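Local atomic coordinates of hypothetical protein (Clostridium sporogenes ATCC 15579, PDB entry 4QRK), a protein that is of uncharacterised function but is a putative cell adhesion protein, built as a right-handed beta-helix that binds calcium in the crystal. Residues L97-P102 against L118-L123; L137-N142 against V160-S165; N145-N150 against N202-N207. All blocks are in the same frame, centred on the assembly; numbering follows the deposited sequence.

Contact 1. Residues L97-P102 against L118-L123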
loop_
_atom_site.group_PDB
_atom_site.type_symbol
_atom_site.label_atom_id
_atom_site.label_comp_id
_atom_site.label_asym_id
_atom_site.label_seq_id
_atom_site.Cartn_x
_atom_site.Cartn_y
_atom_site.Cartn_z
ATOM N N LEU A 97 3.900 -10.789 3.157
ATOM C CA LEU A 97 5.227 -10.385 2.709
ATOM C C LEU A 97 6.320 -10.677 3.748
ATOM O O LEU A 97 6.082 -10.665 4.959
ATOM C CB LEU A 97 5.257 -8.865 2.433
ATOM C CG LEU A 97 4.446 -8.368 1.225
ATOM C CD1 LEU A 97 4.632 -6.856 1.089
ATOM C CD2 LEU A 97 4.870 -9.099 -0.022
ATOM N N ASN A 98 7.531 -10.886 3.243
ATOM C CA ASN A 98 8.682 -11.146 4.080
ATOM C C ASN A 98 8.955 -9.906 4.926
ATOM O O ASN A 98 8.808 -8.780 4.428
ATOM C CB ASN A 98 9.890 -11.434 3.206
ATOM C CG ASN A 98 11.093 -11.846 4.021
ATOM O OD1 ASN A 98 11.918 -11.011 4.435
ATOM N ND2 ASN A 98 11.172 -13.141 4.306
ATOM N N GLU A 99 9.330 -10.112 6.188
ATOM C CA GLU A 99 9.535 -9.014 7.142
ATOM C C GLU A 99 10.970 -8.468 7.241
ATOM O O GLU A 99 11.189 -7.406 7.870
ATOM C CB GLU A 99 9.059 -9.445 8.534
ATOM C CG GLU A 99 7.580 -9.661 8.552
ATOM C CD GLU A 99 7.030 -10.039 9.908
ATOM O OE1 GLU A 99 7.774 -10.064 10.915
ATOM O OE2 GLU A 99 5.820 -10.337 9.941
ATOM N N LYS A 100 11.934 -9.173 6.648
ATOM C CA LYS A 100 13.358 -8.793 6.779
ATOM C C LYS A 100 13.920 -8.099 5.543
ATOM O O LYS A 100 14.753 -7.173 5.636
ATOM C CB LYS A 100 14.231 -10.036 7.100
ATOM C CG LYS A 100 13.962 -10.643 8.471
ATOM C CD LYS A 100 15.048 -11.649 8.880
ATOM C CE LYS A 100 14.882 -12.154 10.321
ATOM N NZ LYS A 100 15.002 -11.065 11.333
ATOM N N ILE A 101 13.495 -8.544 4.383
ATOM C CA ILE A 101 14.082 -8.031 3.148
ATOM C C ILE A 101 13.677 -6.560 2.893
ATOM O O ILE A 101 12.502 -6.189 3.082
ATOM C CB ILE A 101 13.738 -8.941 1.979
ATOM C CG1 ILE A 101 14.623 -8.628 0.782
ATOM C CG2 ILE A 101 12.254 -8.857 1.626
ATOM C CD1 ILE A 101 14.488 -9.626 -0.383
ATOM N N PRO A 102 14.657 -5.697 2.523
ATOM C CA PRO A 102 14.307 -4.324 2.134
ATOM C C PRO A 102 13.264 -4.325 1.024
ATOM O O PRO A 102 13.473 -5.027 0.041
ATOM C CB PRO A 102 15.640 -3.768 1.603
ATOM C CG PRO A 102 16.675 -4.530 2.345
ATOM C CD PRO A 102 16.122 -5.914 2.482
ATOM N N LEU A 118 1.883 -2.663 7.221
ATOM C CA LEU A 118 3.280 -2.662 6.807
ATOM C C LEU A 118 4.185 -2.321 7.984
ATOM O O LEU A 118 5.352 -2.029 7.807
ATOM C CB LEU A 118 3.513 -1.646 5.690
ATOM C CG LEU A 118 2.662 -1.792 4.419
ATOM C CD1 LEU A 118 2.862 -0.641 3.449
ATOM C CD2 LEU A 118 2.840 -3.164 3.710
ATOM N N SER A 119 3.660 -2.411 9.190
ATOM C CA SER A 119 4.429 -2.065 10.382
ATOM C C SER A 119 5.545 -3.040 10.661
ATOM O O SER A 119 6.451 -2.699 11.348
ATOM C CB SER A 119 3.537 -1.983 11.608
ATOM O OG SER A 119 2.874 -3.223 11.840
ATOM N N LYS A 120 5.501 -4.238 10.104
ATOM C CA LYS A 120 6.555 -5.225 10.354
ATOM C C LYS A 120 7.482 -5.433 9.182
ATOM O O LYS A 120 8.363 -6.262 9.233
ATOM C CB LYS A 120 5.931 -6.568 10.757
ATOM C CG LYS A 120 5.171 -6.426 12.075
ATOM C CD LYS A 120 4.701 -7.742 12.551
ATOM C CE LYS A 120 4.366 -7.712 14.005
ATOM N NZ LYS A 120 3.912 -9.066 14.431
ATOM N N ILE A 121 7.243 -4.702 8.111
ATOM C CA ILE A 121 8.019 -4.841 6.878
ATOM C C ILE A 121 9.213 -3.903 6.977
ATOM O O ILE A 121 9.102 -2.812 7.540
ATOM C CB ILE A 121 7.149 -4.392 5.692
ATOM C CG1 ILE A 121 5.863 -5.216 5.633
ATOM C CG2 ILE A 121 7.861 -4.466 4.351
ATOM C CD1 ILE A 121 6.092 -6.677 5.568
ATOM N N ASN A 122 10.325 -4.306 6.392
ATOM C CA ASN A 122 11.502 -3.463 6.234
ATOM C C ASN A 122 11.266 -2.528 5.060
ATOM O O ASN A 122 11.860 -2.656 4.000
ATOM C CB ASN A 122 12.720 -4.335 5.971
ATOM C CG ASN A 122 14.044 -3.568 6.028
ATOM O OD1 ASN A 122 14.091 -2.384 6.339
ATOM N ND2 ASN A 122 15.125 -4.263 5.711
ATOM N N LEU A 123 10.352 -1.591 5.260
ATOM C CA LEU A 123 9.838 -0.778 4.182
ATOM C C LEU A 123 10.801 0.347 3.816
ATOM O O LEU A 123 11.312 1.041 4.694
ATOM C CB LEU A 123 8.494 -0.214 4.611
ATOM C CG LEU A 123 7.702 0.564 3.583
ATOM C CD1 LEU A 123 7.346 -0.343 2.415
ATOM C CD2 LEU A 123 6.451 1.196 4.259
HETATM O O HOH W 1 10.569 -6.727 4.744
HETATM O O HOH W 2 9.436 -7.529 11.693
#
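N122 grips K100 O and E99 lies beside K120 where two turns of a right-handed beta-helix meet: L97-P102 leaves strand 91-98 on its way to strand 103-110, and L118-L123 joins strand 113-117 to strand 123-130. The one direct hydrogen bond between the segments comes from a side chain. N122 ND2 donates to K100 O at 2.9 Å, 160° at the hydrogen; the acceptor lies close to the plane of the amide, while ND2 is tilted from the carbonyl plane of K100. N122 CG is anti to the backbone N (chi1 -170°); N122 and P102 lie side by side, pointing the same way, and P102 CG comes within 3.7 Å of ND2. The other end of the same amide, OD1, is held by K124 NZ. Water 1 adds a second polar link, accepting from N122 N and donating to both N98 O and I101 O. The turn that presents these carbonyls is itself pinned by N98: its OD1 accepts from K100 N, closing an Asx turn, and from I101 N, extending it to an Asx motif, with K100 N above the carbonyl plane and I101 N in it.

Packing across the contact is mixed. E99 and K120 lie side by side with extended chains, E99 CD 3.7 Å from K120 CB, yet the carboxylate turns to N41, whose backbone N binds OE2. K120 NZ stays 5.0 Å from E99 OE2, so any attraction between the charges acts at a distance. K120 also sits within the type I turn L118-I121 that delivers I121 to the interior. There the tip of I121 reaches back toward strand 91-98: its CD1 touches L97 CB at 3.9 Å and rests 3.6 Å from N98 O.

Contact 2. Residues L137-N142 against V160-S165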
loop_
_atom_site.group_PDB
_atom_site.type_symbol
_atom_site.label_atom_id
_atom_site.label_comp_id
_atom_site.label_asym_id
_atom_site.label_seq_id
_atom_site.Cartn_x
_atom_site.Cartn_y
_atom_site.Cartn_z
ATOM N N LEU A 137 -3.844 2.098 5.946
ATOM C CA LEU A 137 -2.466 1.668 5.988
ATOM C C LEU A 137 -1.872 1.864 7.342
ATOM O O LEU A 137 -1.956 2.978 7.912
ATOM C CB LEU A 137 -1.608 2.522 5.055
ATOM C CG LEU A 137 -1.668 2.424 3.561
ATOM C CD1 LEU A 137 -0.811 3.532 2.980
ATOM C CD2 LEU A 137 -1.139 1.064 3.189
ATOM N N ASP A 138 -1.284 0.799 7.861
ATOM C CA ASP A 138 -0.535 0.862 9.091
ATOM C C ASP A 138 0.913 0.889 8.686
ATOM O O ASP A 138 1.479 -0.093 8.226
ATOM C CB ASP A 138 -0.829 -0.313 10.005
ATOM C CG ASP A 138 -0.176 -0.163 11.366
ATOM O OD1 ASP A 138 0.879 0.535 11.465
ATOM O OD2 ASP A 138 -0.720 -0.739 12.335
ATOM N N ILE A 139 1.511 2.053 8.832
ATOM C CA ILE A 139 2.947 2.182 8.610
ATOM C C ILE A 139 3.563 2.732 9.880
ATOM O O ILE A 139 4.335 3.674 9.853
ATOM C CB ILE A 139 3.288 3.054 7.397
ATOM C CG1 ILE A 139 2.448 4.302 7.388
ATOM C CG2 ILE A 139 2.958 2.339 6.112
ATOM C CD1 ILE A 139 2.981 5.371 6.416
ATOM N N SER A 140 3.265 2.072 10.992
ATOM C CA SER A 140 3.666 2.545 12.318
ATOM C C SER A 140 4.873 1.764 12.868
ATOM O O SER A 140 5.145 1.766 14.048
ATOM C CB SER A 140 2.465 2.470 13.290
ATOM O OG SER A 140 2.093 1.115 13.587
ATOM N N GLY A 141 5.608 1.111 11.997
ATOM C CA GLY A 141 6.808 0.413 12.406
ATOM C C GLY A 141 7.960 1.330 12.859
ATOM O O GLY A 141 8.012 2.538 12.565
ATOM N N ASN A 142 8.890 0.727 13.582
ATOM C CA ASN A 142 10.126 1.377 13.974
ATOM C C ASN A 142 11.152 1.157 12.858
ATOM O O ASN A 142 12.049 0.333 12.960
ATOM C CB ASN A 142 10.592 0.787 15.304
ATOM C CG ASN A 142 11.836 1.461 15.828
ATOM O OD1 ASN A 142 12.841 0.807 16.119
ATOM N ND2 ASN A 142 11.787 2.784 15.928
ATOM N N VAL A 160 -4.062 6.612 7.554
ATOM C CA VAL A 160 -2.698 6.169 7.725
ATOM C C VAL A 160 -2.306 6.209 9.203
ATOM O O VAL A 160 -2.530 7.225 9.863
ATOM C CB VAL A 160 -1.766 7.060 6.902
ATOM C CG1 VAL A 160 -0.376 6.516 6.883
ATOM C CG2 VAL A 160 -2.291 7.150 5.460
ATOM N N TYR A 161 -1.758 5.097 9.707
ATOM C CA TYR A 161 -1.215 5.014 11.059
ATOM C C TYR A 161 0.302 5.123 11.013
ATOM O O TYR A 161 0.956 4.387 10.305
ATOM C CB TYR A 161 -1.635 3.709 11.768
ATOM C CG TYR A 161 -3.150 3.555 11.853
ATOM C CD1 TYR A 161 -3.871 4.102 12.899
ATOM C CD2 TYR A 161 -3.848 2.864 10.854
ATOM C CE1 TYR A 161 -5.267 3.972 12.944
ATOM C CE2 TYR A 161 -5.221 2.743 10.881
ATOM C CZ TYR A 161 -5.919 3.292 11.921
ATOM O OH TYR A 161 -7.268 3.136 11.902
ATOM N N LEU A 162 0.846 6.035 11.808
ATOM C CA LEU A 162 2.262 6.378 11.774
ATOM C C LEU A 162 2.896 6.168 13.148
ATOM O O LEU A 162 2.220 6.163 14.167
ATOM C CB LEU A 162 2.407 7.838 11.311
ATOM C CG LEU A 162 1.985 7.968 9.850
ATOM C CD1 LEU A 162 1.520 9.347 9.483
ATOM C CD2 LEU A 162 3.086 7.542 8.949
ATOM N N PRO A 163 4.208 5.957 13.177
ATOM C CA PRO A 163 4.844 5.620 14.449
ATOM C C PRO A 163 4.998 6.851 15.325
ATOM O O PRO A 163 5.039 7.963 14.806
ATOM C CB PRO A 163 6.219 5.088 14.016
ATOM C CG PRO A 163 6.482 5.731 12.712
ATOM C CD PRO A 163 5.170 6.054 12.068
ATOM N N LYS A 164 5.063 6.657 16.632
ATOM C CA LYS A 164 5.365 7.739 17.570
ATOM C C LYS A 164 6.876 7.866 17.748
ATOM O O LYS A 164 7.381 8.953 17.933
ATOM C CB LYS A 164 4.712 7.448 18.929
ATOM C CG LYS A 164 3.187 7.539 18.899
ATOM C CD LYS A 164 2.550 7.116 20.208
ATOM C CE LYS A 164 1.095 7.541 20.278
ATOM N NZ LYS A 164 0.321 6.637 21.170
ATOM N N SER A 165 7.582 6.747 17.615
ATOM C CA SER A 165 9.004 6.639 17.964
ATOM C C SER A 165 9.987 7.241 16.969
ATOM O O SER A 165 11.101 7.526 17.328
ATOM C CB SER A 165 9.376 5.172 18.117
ATOM O OG SER A 165 9.045 4.447 16.941
#
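L137 and D138 pair in parallel register with V160 and Y161, and two backbone bonds join them, Y161 N to L137 O and I139 N to Y161 O, both 2.8 Å; the segments as a whole run 9° apart, leaving the strands after D138 and L162. The stacking of equivalent residues on successive turns is that of a right-handed beta-helix. On the inner face I139 does the packing. Its CG1 stands between the backbone N and the carbonyl carbon (chi1 45°), and the chain beyond it ends in CD1, which meets V160 CG1 at 3.6 Å and presses on L162 CD2 at 3.3 Å, tighter than usual van der Waals contact. I139 and L162 lie side by side, whereas V160 is crossed at a slant.

On the face of D138 and Y161, the two side chains cross at about a right angle, with D138 CA at the edge of the ring. D138 OD1 is gripped twice from its own segment: S140 OG donates to the syn lone pair at 2.5 Å, and S140 N closes an Asx turn. Farther along, the P163 ring lies against carbonyls, CB 3.4 Å from G141 O and CD 3.4 Å from I139 O. A weak bond from N142 ND2 to S165 OG ends the contact; N142 OD1 bonds K144 NZ.

K220 serves the outer face, forming a salt bridge with D138 OD2 and a cation-pi contact with Y161. Strand 113-117 flanks strand 134-138 and strand 215-219 flanks strand 157-162, while the apolar side chains meet strands 147-153 and 203-210 across the interior.

Contact 3. Residues N145-N150 against N202-N207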
loop_
_atom_site.group_PDB
_atom_site.type_symbol
_atom_site.label_atom_id
_atom_site.label_comp_id
_atom_site.label_asym_id
_atom_site.label_seq_id
_atom_site.Cartn_x
_atom_site.Cartn_y
_atom_site.Cartn_z
ATOM N N ASN A 145 15.526 2.972 8.655
ATOM C CA ASN A 145 16.074 3.826 7.632
ATOM C C ASN A 145 14.980 4.817 7.313
ATOM O O ASN A 145 13.856 4.694 7.822
ATOM C CB ASN A 145 16.356 2.979 6.425
ATOM C CG ASN A 145 15.291 1.955 6.230
ATOM O OD1 ASN A 145 15.479 0.775 6.540
ATOM N ND2 ASN A 145 14.123 2.401 5.766
ATOM N N ASN A 146 15.294 5.805 6.493
ATOM C CA ASN A 146 14.285 6.733 6.039
ATOM C C ASN A 146 13.291 6.041 5.140
ATOM O O ASN A 146 13.643 5.106 4.434
ATOM C CB ASN A 146 14.940 7.868 5.296
ATOM C CG ASN A 146 15.831 8.677 6.194
ATOM O OD1 ASN A 146 15.482 8.960 7.350
ATOM N ND2 ASN A 146 16.999 9.028 5.693
ATOM N N VAL A 147 12.053 6.511 5.168
ATOM C CA VAL A 147 10.980 5.903 4.375
ATOM C C VAL A 147 10.247 7.018 3.650
ATOM O O VAL A 147 10.012 8.089 4.210
ATOM C CB VAL A 147 9.991 5.139 5.269
ATOM C CG1 VAL A 147 8.903 4.397 4.420
ATOM C CG2 VAL A 147 10.691 4.187 6.151
ATOM N N LYS A 148 9.879 6.751 2.403
ATOM C CA LYS A 148 9.164 7.685 1.557
ATOM C C LYS A 148 7.806 7.068 1.254
ATOM O O LYS A 148 7.735 5.944 0.797
ATOM C CB LYS A 148 9.977 7.894 0.270
ATOM C CG LYS A 148 9.574 9.066 -0.554
ATOM C CD LYS A 148 10.731 10.056 -0.704
ATOM C CE LYS A 148 10.268 11.427 -1.247
ATOM N NZ LYS A 148 9.500 12.259 -0.244
ATOM N N VAL A 149 6.731 7.791 1.544
ATOM C CA VAL A 149 5.384 7.331 1.261
ATOM C C VAL A 149 4.632 8.351 0.436
ATOM O O VAL A 149 4.520 9.508 0.827
ATOM C CB VAL A 149 4.600 7.054 2.551
ATOM C CG1 VAL A 149 3.162 6.642 2.252
ATOM C CG2 VAL A 149 5.293 5.977 3.362
ATOM N N ASN A 150 4.112 7.915 -0.704
ATOM C CA ASN A 150 3.297 8.783 -1.566
ATOM C C ASN A 150 1.940 8.145 -1.809
ATOM O O ASN A 150 1.866 7.019 -2.304
ATOM C CB ASN A 150 4.002 9.042 -2.907
ATOM C CG ASN A 150 5.424 9.622 -2.721
ATOM O OD1 ASN A 150 5.577 10.751 -2.260
ATOM N ND2 ASN A 150 6.457 8.830 -3.041
ATOM N N ASN A 202 16.202 8.566 11.735
ATOM C CA ASN A 202 15.310 8.094 10.670
ATOM C C ASN A 202 13.956 8.795 10.643
ATOM O O ASN A 202 13.402 9.170 11.688
ATOM C CB ASN A 202 15.031 6.605 10.851
ATOM C CG ASN A 202 16.302 5.774 10.884
ATOM O OD1 ASN A 202 16.472 4.904 11.748
ATOM N ND2 ASN A 202 17.200 6.040 9.945
ATOM N N SER A 203 13.404 8.955 9.447
ATOM C CA SER A 203 12.109 9.608 9.332
ATOM C C SER A 203 11.237 9.031 8.220
ATOM O O SER A 203 11.752 8.419 7.286
ATOM C CB SER A 203 12.322 11.111 9.109
ATOM O OG SER A 203 12.710 11.317 7.772
ATOM N N ILE A 204 9.922 9.223 8.346
ATOM C CA ILE A 204 8.972 8.937 7.273
ATOM C C ILE A 204 8.465 10.247 6.698
ATOM O O ILE A 204 7.936 11.100 7.425
ATOM C CB ILE A 204 7.745 8.108 7.740
ATOM C CG1 ILE A 204 8.182 7.044 8.720
ATOM C CG2 ILE A 204 7.039 7.520 6.502
ATOM C CD1 ILE A 204 7.089 6.001 9.142
ATOM N N GLU A 205 8.677 10.426 5.396
ATOM C CA GLU A 205 8.191 11.603 4.683
ATOM C C GLU A 205 6.968 11.109 3.950
ATOM O O GLU A 205 7.061 10.170 3.167
ATOM C CB GLU A 205 9.217 12.122 3.662
ATOM C CG GLU A 205 10.553 12.654 4.287
ATOM C CD GLU A 205 10.459 14.035 4.885
ATOM O OE1 GLU A 205 9.434 14.729 4.677
ATOM O OE2 GLU A 205 11.433 14.439 5.564
ATOM N N VAL A 206 5.824 11.719 4.211
ATOM C CA VAL A 206 4.567 11.241 3.632
ATOM C C VAL A 206 3.904 12.350 2.839
ATOM O O VAL A 206 3.691 13.447 3.349
ATOM C CB VAL A 206 3.610 10.736 4.748
ATOM C CG1 VAL A 206 2.390 10.124 4.148
ATOM C CG2 VAL A 206 4.285 9.702 5.626
ATOM N N ASN A 207 3.626 12.086 1.571
ATOM C CA ASN A 207 2.782 12.946 0.772
ATOM C C ASN A 207 1.449 12.244 0.502
ATOM O O ASN A 207 1.443 11.118 0.016
ATOM C CB ASN A 207 3.524 13.315 -0.510
ATOM C CG ASN A 207 4.702 14.235 -0.244
ATOM O OD1 ASN A 207 5.815 13.789 0.046
ATOM N ND2 ASN A 207 4.451 15.528 -0.317
HETATM O O HOH W 3 15.762 11.589 8.484
HETATM O O HOH W 4 7.019 11.400 0.268
#
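V147 and V149 form a row of bumps alongside I204 and V206, on two parallel strands of the beta-helix, 147-150 and 203-207, whose axes approach to 4.7 Å and run 10° from parallel. On this buried face the branches fit in steps. I204 CG2, anti to the backbone N (chi1 of CG1 -40°), leans into the hollow between the two valines, 4.0 Å from V147 CB and 3.9 Å from V149 CG2. One step on, V149 and V206 lie side by side, touching CG1 to CG1 at 4.0 Å. L123 and L126 continue the apolar surface past the valines, and I170 continues it past V206.

The opposite face is polar. The K148 chain bends at chi2 and chi4, and NZ comes over E205 CB at 3.9 Å; E205 itself folds the other way, its OE2 bonded to Y197 OH. N150 and N207, in the conformer given, stand side by side, N150 OD1 against N207 CB, while N150 ND2 is held by N127. Water 4 sits among these ends and accepts from K148 NZ at 2.7 Å. At the entrance to the strands, N202 lays its amide against N145, ND2 3.4 Å from N145 CA. N146 OD1 takes the bond from S203 N at 3.0 Å.

Four backbone bonds then follow, V147 N to S203 O, E205 N to V147 O, V149 N to E205 O and N207 N to V149 O. Backbone bonds within the sheet fix the register, and the side-chain chemistry divides by face: branched aliphatics inside; amides, a lysine, a carboxylate and water outside. Because N146 OD1 takes S203 N in place of N145 O, N145 O is buried without a partner in the model, and regular pairing starts only at V147.

In the fold
Contact 1 closes before the other two open along the chain, whereas contacts 2 and 3 interleave: 137-142, 145-150, 160-165, 202-207. Their centres are about 13 Å (1 to 2), 15 Å (1 to 3) and 11 Å (2 to 3) apart. Contacts 1 and 2 reach one sheet of the beta-helix, and L118 N probably bonds D138 O between them. Contact 3 belongs to the other sheet, where it meets contact 1 through L123 and N145. Across the interior, I139 CD1 touches V149 CG2 and P163 packs on I204, so contacts 2 and 3 share one apolar core. Contact 2 joins consecutive turns, contact 1 connecting loops; contact 3 inserts late strand 203-210 between 147-153 and 167-174.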